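Local coordinates for dTDP-glucose 4,6-dehydratase (Klebsiella pneumoniae, PDB 5U4Q), which binds NAD and probably dehydrates dTDP-glucose to dTDP-4-keto-6-deoxyglucose, at residues Phe74-Leu85 with Cys116-Ala127. Residues are numbered along the deposited sequence; the frame is centred on the assembly and turned at random. Where two conformers were deposited one is given.
Sequences FATEQFDRVIHL and CRHTKVKHLVYA. With NAD (nicotinamide-adenine-dinucleotide), chain C.
Strands 81-84 and 123-129 run side by side in parallel, V82, I83 and H84 level with L124, V125 and Y126. V82 N donates to H123 O and V82 O accepts V125 N at 2.9 Å; H84 repeats the pattern, its N giving to V125 O and its O taking A127 N. K122 N adds a more bent bond (145° at the hydrogen) to D80 O ahead of the strands. On the face carrying I83, with CG1 anti to the backbone N (chi1 176°) and the chain turned at chi2 (62°), I83 CD1 reaches the neighbouring strand, tight against V125 CG1 at 3.4 Å. On the other face V82 divides its methyls: CG1 meets L124 CD1 at 3.5 Å, while CG2 packs on V121 CG1 and C116 SG. Each segment is a helix end followed by the next strand of the Rossmann fold; helix 98-118 makes the crossover between the two strands, and strand 5-9 flanks 81-84 on its other edge. At the carboxyl ends of the strands, where such folds bind dinucleotide, L85 O accepts a 2.8 Å bond from O3D of NAD, and A127 CB lies beside the same hydroxyl. The preceding helix ends also meet. The F74 ring presents its edge to T119 OG1, itself bonded to G115 O, and to V121 CG2; C116 SG stands obliquely 5.3 Å from the ring centroid. T119 CG2 lies against F74 O. K120, with positive phi, closes helix 98-118 in a Schellman motif. Three waters fill in between the turns: one joins F74 O, F79 N and T119 OG1, the others tie F79 O to T119 O and to K120 O.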
# COMPACT_ATOMS: atom_id res chain seq x y z
N PHE A 74 4.06 -1.08 -23.14
CA PHE A 74 5.44 -0.92 -22.81
C PHE A 74 6.35 -1.62 -23.83
O PHE A 74 7.35 -1.08 -24.25
CB PHE A 74 5.73 -1.41 -21.40
CG PHE A 74 5.37 -0.41 -20.31
CD1 PHE A 74 6.33 0.45 -19.82
CD2 PHE A 74 4.12 -0.40 -19.72
CE1 PHE A 74 6.01 1.35 -18.80
CE2 PHE A 74 3.80 0.51 -18.72
CZ PHE A 74 4.75 1.36 -18.26
N ALA A 75 5.94 -2.81 -24.23
CA ALA A 75 6.77 -3.59 -25.16
C ALA A 75 6.90 -2.94 -26.53
O ALA A 75 7.99 -2.90 -27.09
CB ALA A 75 6.19 -4.96 -25.33
N THR A 76 5.80 -2.45 -27.06
CA THR A 76 5.82 -1.84 -28.40
C THR A 76 6.46 -0.44 -28.42
O THR A 76 7.10 -0.04 -29.39
CB THR A 76 4.41 -1.74 -29.01
OG1 THR A 76 3.53 -0.97 -28.16
CG2 THR A 76 3.80 -3.11 -29.16
N GLU A 77 6.30 0.31 -27.34
CA GLU A 77 6.75 1.69 -27.34
C GLU A 77 8.17 1.95 -26.86
O GLU A 77 8.78 2.94 -27.30
CB GLU A 77 5.75 2.57 -26.59
CG GLU A 77 4.35 2.57 -27.21
CD GLU A 77 4.25 3.25 -28.57
OE1 GLU A 77 5.13 4.03 -28.94
OE2 GLU A 77 3.23 3.02 -29.26
N GLN A 78 8.68 1.11 -25.96
CA GLN A 78 10.04 1.25 -25.43
C GLN A 78 10.31 2.70 -24.95
O GLN A 78 11.16 3.41 -25.48
CB GLN A 78 11.06 0.77 -26.47
CG GLN A 78 10.86 -0.69 -26.90
CD GLN A 78 11.16 -1.71 -25.80
OE1 GLN A 78 12.24 -1.68 -25.20
NE2 GLN A 78 10.23 -2.62 -25.56
N PHE A 79 9.56 3.11 -23.93
CA PHE A 79 9.67 4.41 -23.34
C PHE A 79 11.02 4.72 -22.70
O PHE A 79 11.65 3.85 -22.08
CB PHE A 79 8.57 4.58 -22.26
CG PHE A 79 7.19 4.50 -22.82
CD1 PHE A 79 6.73 5.49 -23.70
CD2 PHE A 79 6.33 3.47 -22.49
CE1 PHE A 79 5.48 5.43 -24.23
CE2 PHE A 79 5.07 3.39 -23.04
CZ PHE A 79 4.63 4.39 -23.89
N ASP A 80 11.44 5.97 -22.82
CA ASP A 80 12.61 6.46 -22.14
C ASP A 80 12.25 6.84 -20.71
O ASP A 80 12.98 6.54 -19.79
CB ASP A 80 13.20 7.64 -22.90
CG ASP A 80 13.65 7.24 -24.28
OD1 ASP A 80 14.57 6.38 -24.38
OD2 ASP A 80 13.09 7.74 -25.27
N ARG A 81 11.11 7.51 -20.52
CA ARG A 81 10.67 7.91 -19.20
C ARG A 81 9.17 7.76 -19.08
O ARG A 81 8.45 7.73 -20.07
CB ARG A 81 11.08 9.34 -18.93
CG ARG A 81 12.61 9.47 -18.95
CD ARG A 81 13.15 10.79 -18.50
NE ARG A 81 14.55 10.84 -18.85
CZ ARG A 81 15.27 11.96 -18.97
NH1 ARG A 81 14.71 13.17 -18.79
NH2 ARG A 81 16.54 11.86 -19.30
N VAL A 82 8.68 7.68 -17.84
CA VAL A 82 7.27 7.54 -17.58
C VAL A 82 6.88 8.53 -16.51
O VAL A 82 7.58 8.66 -15.52
CB VAL A 82 6.94 6.12 -17.09
CG1 VAL A 82 5.48 6.00 -16.64
CG2 VAL A 82 7.27 5.08 -18.15
N ILE A 83 5.77 9.24 -16.75
CA ILE A 83 5.14 10.12 -15.73
C ILE A 83 3.77 9.52 -15.48
O ILE A 83 2.87 9.52 -16.35
CB ILE A 83 5.12 11.62 -16.11
CG1 ILE A 83 4.35 12.43 -15.06
CG2 ILE A 83 4.51 11.87 -17.46
CD1 ILE A 83 4.93 12.43 -13.66
N HIS A 84 3.61 8.90 -14.31
CA HIS A 84 2.40 8.19 -13.97
C HIS A 84 1.51 9.04 -13.09
O HIS A 84 1.82 9.31 -11.92
CB HIS A 84 2.76 6.86 -13.29
CG HIS A 84 1.58 6.10 -12.81
ND1 HIS A 84 0.52 5.78 -13.63
CD2 HIS A 84 1.28 5.60 -11.59
CE1 HIS A 84 -0.39 5.13 -12.92
NE2 HIS A 84 0.05 5.01 -11.68
N LEU A 85 0.37 9.41 -13.66
CA LEU A 85 -0.61 10.27 -13.00
C LEU A 85 -1.99 9.62 -12.88
O LEU A 85 -2.80 10.02 -12.04
CB LEU A 85 -0.71 11.61 -13.73
CG LEU A 85 0.60 12.40 -13.77
CD1 LEU A 85 0.56 13.49 -14.84
CD2 LEU A 85 0.97 12.97 -12.42
N CYS A 116 8.13 -0.84 -16.52
CA CYS A 116 9.41 -0.13 -16.35
C CYS A 116 10.58 -1.09 -16.16
O CYS A 116 11.66 -0.86 -16.68
CB CYS A 116 9.35 0.84 -15.18
SG CYS A 116 8.27 2.27 -15.44
N ARG A 117 10.34 -2.15 -15.40
CA ARG A 117 11.34 -3.16 -15.13
C ARG A 117 11.76 -3.88 -16.41
O ARG A 117 12.95 -3.94 -16.75
CB ARG A 117 10.77 -4.17 -14.14
CG ARG A 117 11.65 -5.39 -13.89
CD ARG A 117 10.86 -6.39 -13.10
NE ARG A 117 11.60 -7.63 -12.93
CZ ARG A 117 11.10 -8.74 -12.42
NH1 ARG A 117 9.84 -8.81 -12.01
NH2 ARG A 117 11.88 -9.82 -12.28
N HIS A 118 10.79 -4.46 -17.10
CA HIS A 118 11.12 -5.29 -18.27
C HIS A 118 11.62 -4.55 -19.49
O HIS A 118 12.31 -5.15 -20.33
CB HIS A 118 9.97 -6.23 -18.58
CG HIS A 118 9.68 -7.17 -17.45
ND1 HIS A 118 10.56 -8.18 -17.09
CD2 HIS A 118 8.66 -7.24 -16.57
CE1 HIS A 118 10.08 -8.82 -16.04
NE2 HIS A 118 8.92 -8.29 -15.72
N THR A 119 11.30 -3.26 -19.59
CA THR A 119 11.78 -2.46 -20.73
C THR A 119 12.86 -1.44 -20.32
O THR A 119 13.24 -0.58 -21.12
CB THR A 119 10.64 -1.76 -21.49
OG1 THR A 119 10.04 -0.75 -20.67
CG2 THR A 119 9.58 -2.76 -21.94
N LYS A 120 13.34 -1.53 -19.09
CA LYS A 120 14.43 -0.68 -18.61
C LYS A 120 14.21 0.81 -18.80
O LYS A 120 15.05 1.54 -19.31
CB LYS A 120 15.77 -1.14 -19.20
CG LYS A 120 16.12 -2.55 -18.75
CD LYS A 120 17.59 -2.88 -18.98
CE LYS A 120 17.94 -4.24 -18.38
NZ LYS A 120 19.40 -4.51 -18.43
N VAL A 121 13.03 1.23 -18.37
CA VAL A 121 12.69 2.67 -18.34
C VAL A 121 13.71 3.41 -17.47
O VAL A 121 14.04 2.97 -16.35
CB VAL A 121 11.25 2.86 -17.85
CG1 VAL A 121 10.99 4.31 -17.43
CG2 VAL A 121 10.30 2.40 -18.93
N LYS A 122 14.22 4.53 -17.98
CA LYS A 122 15.30 5.24 -17.28
C LYS A 122 14.88 6.10 -16.09
O LYS A 122 15.72 6.42 -15.25
CB LYS A 122 16.15 6.03 -18.27
CG LYS A 122 16.88 5.11 -19.23
CD LYS A 122 17.96 5.82 -20.03
CE LYS A 122 18.83 4.82 -20.78
NZ LYS A 122 18.09 4.13 -21.88
N HIS A 123 13.60 6.49 -16.04
CA HIS A 123 13.10 7.26 -14.90
C HIS A 123 11.59 7.16 -14.86
O HIS A 123 10.92 7.39 -15.88
CB HIS A 123 13.51 8.73 -14.98
CG HIS A 123 13.27 9.51 -13.72
ND1 HIS A 123 13.29 10.88 -13.69
CD2 HIS A 123 13.05 9.10 -12.44
CE1 HIS A 123 13.11 11.28 -12.44
NE2 HIS A 123 12.93 10.23 -11.67
N LEU A 124 11.07 6.78 -13.69
CA LEU A 124 9.63 6.76 -13.42
C LEU A 124 9.33 7.81 -12.38
O LEU A 124 9.84 7.75 -11.26
CB LEU A 124 9.19 5.43 -12.83
CG LEU A 124 7.75 5.36 -12.29
CD1 LEU A 124 6.72 5.58 -13.38
CD2 LEU A 124 7.56 4.04 -11.58
N VAL A 125 8.51 8.78 -12.77
CA VAL A 125 8.00 9.80 -11.88
C VAL A 125 6.54 9.47 -11.67
O VAL A 125 5.85 9.14 -12.62
CB VAL A 125 8.16 11.22 -12.45
CG1 VAL A 125 7.57 12.27 -11.51
CG2 VAL A 125 9.63 11.53 -12.69
N TYR A 126 6.06 9.54 -10.41
CA TYR A 126 4.69 9.09 -10.16
C TYR A 126 4.05 9.96 -9.10
O TYR A 126 4.74 10.52 -8.25
CB TYR A 126 4.63 7.58 -9.78
CG TYR A 126 5.36 7.28 -8.50
CD1 TYR A 126 6.74 7.11 -8.50
CD2 TYR A 126 4.70 7.21 -7.26
CE1 TYR A 126 7.45 6.89 -7.32
CE2 TYR A 126 5.39 6.96 -6.09
CZ TYR A 126 6.76 6.83 -6.11
OH TYR A 126 7.46 6.64 -4.93
N ALA A 127 2.73 10.04 -9.18
CA ALA A 127 1.96 10.85 -8.25
C ALA A 127 1.71 10.12 -6.94
O ALA A 127 1.14 9.03 -6.92
CB ALA A 127 0.63 11.23 -8.88
PA NAD C . -7.92 13.52 -12.95
O1A NAD C . -8.30 14.74 -13.68
O2A NAD C . -8.99 12.59 -12.38
O5B NAD C . -6.92 12.68 -13.90
C5B NAD C . -6.60 11.30 -13.72
C4B NAD C . -6.90 10.58 -15.02
O4B NAD C . -6.61 9.20 -14.74
C3B NAD C . -8.35 10.68 -15.45
O3B NAD C . -8.55 11.31 -16.73
C2B NAD C . -8.82 9.22 -15.42
O2B NAD C . -9.73 8.89 -16.48
C1B NAD C . -7.53 8.41 -15.45
N9A NAD C . -7.65 7.08 -14.83
C8A NAD C . -8.15 6.80 -13.60
N7A NAD C . -8.13 5.48 -13.38
C5A NAD C . -7.60 4.91 -14.46
C6A NAD C . -7.33 3.51 -14.89
N6A NAD C . -7.60 2.48 -14.10
N1A NAD C . -6.80 3.36 -16.10
C2A NAD C . -6.52 4.37 -16.93
N3A NAD C . -6.76 5.66 -16.62
C4A NAD C . -7.30 5.95 -15.41
O3 NAD C . -7.00 13.85 -11.67
PN NAD C . -5.66 14.74 -11.58
O1N NAD C . -5.13 15.12 -12.91
O2N NAD C . -5.97 15.77 -10.50
O5D NAD C . -4.70 13.66 -10.91
C5D NAD C . -3.46 13.22 -11.43
C4D NAD C . -2.74 12.50 -10.30
O4D NAD C . -2.33 13.47 -9.30
C3D NAD C . -3.51 11.43 -9.53
O3D NAD C . -2.61 10.35 -9.26
C2D NAD C . -3.87 12.08 -8.22
O2D NAD C . -3.98 11.14 -7.12
C1D NAD C . -2.73 13.05 -8.00
N1N NAD C . -3.13 14.23 -7.21
C2N NAD C . -3.78 15.29 -7.75
C3N NAD C . -4.15 16.40 -6.97
C7N NAD C . -4.89 17.63 -7.50
O7N NAD C . -5.02 18.63 -6.77
N7N NAD C . -5.46 17.68 -8.71
C4N NAD C . -3.85 16.39 -5.62
C5N NAD C . -3.19 15.29 -5.08
C6N NAD C . -2.85 14.21 -5.89
O HOH W 1 8.51 0.85 -22.46
O HOH W 2 12.11 1.24 -22.84
O HOH W 3 14.53 3.48 -21.33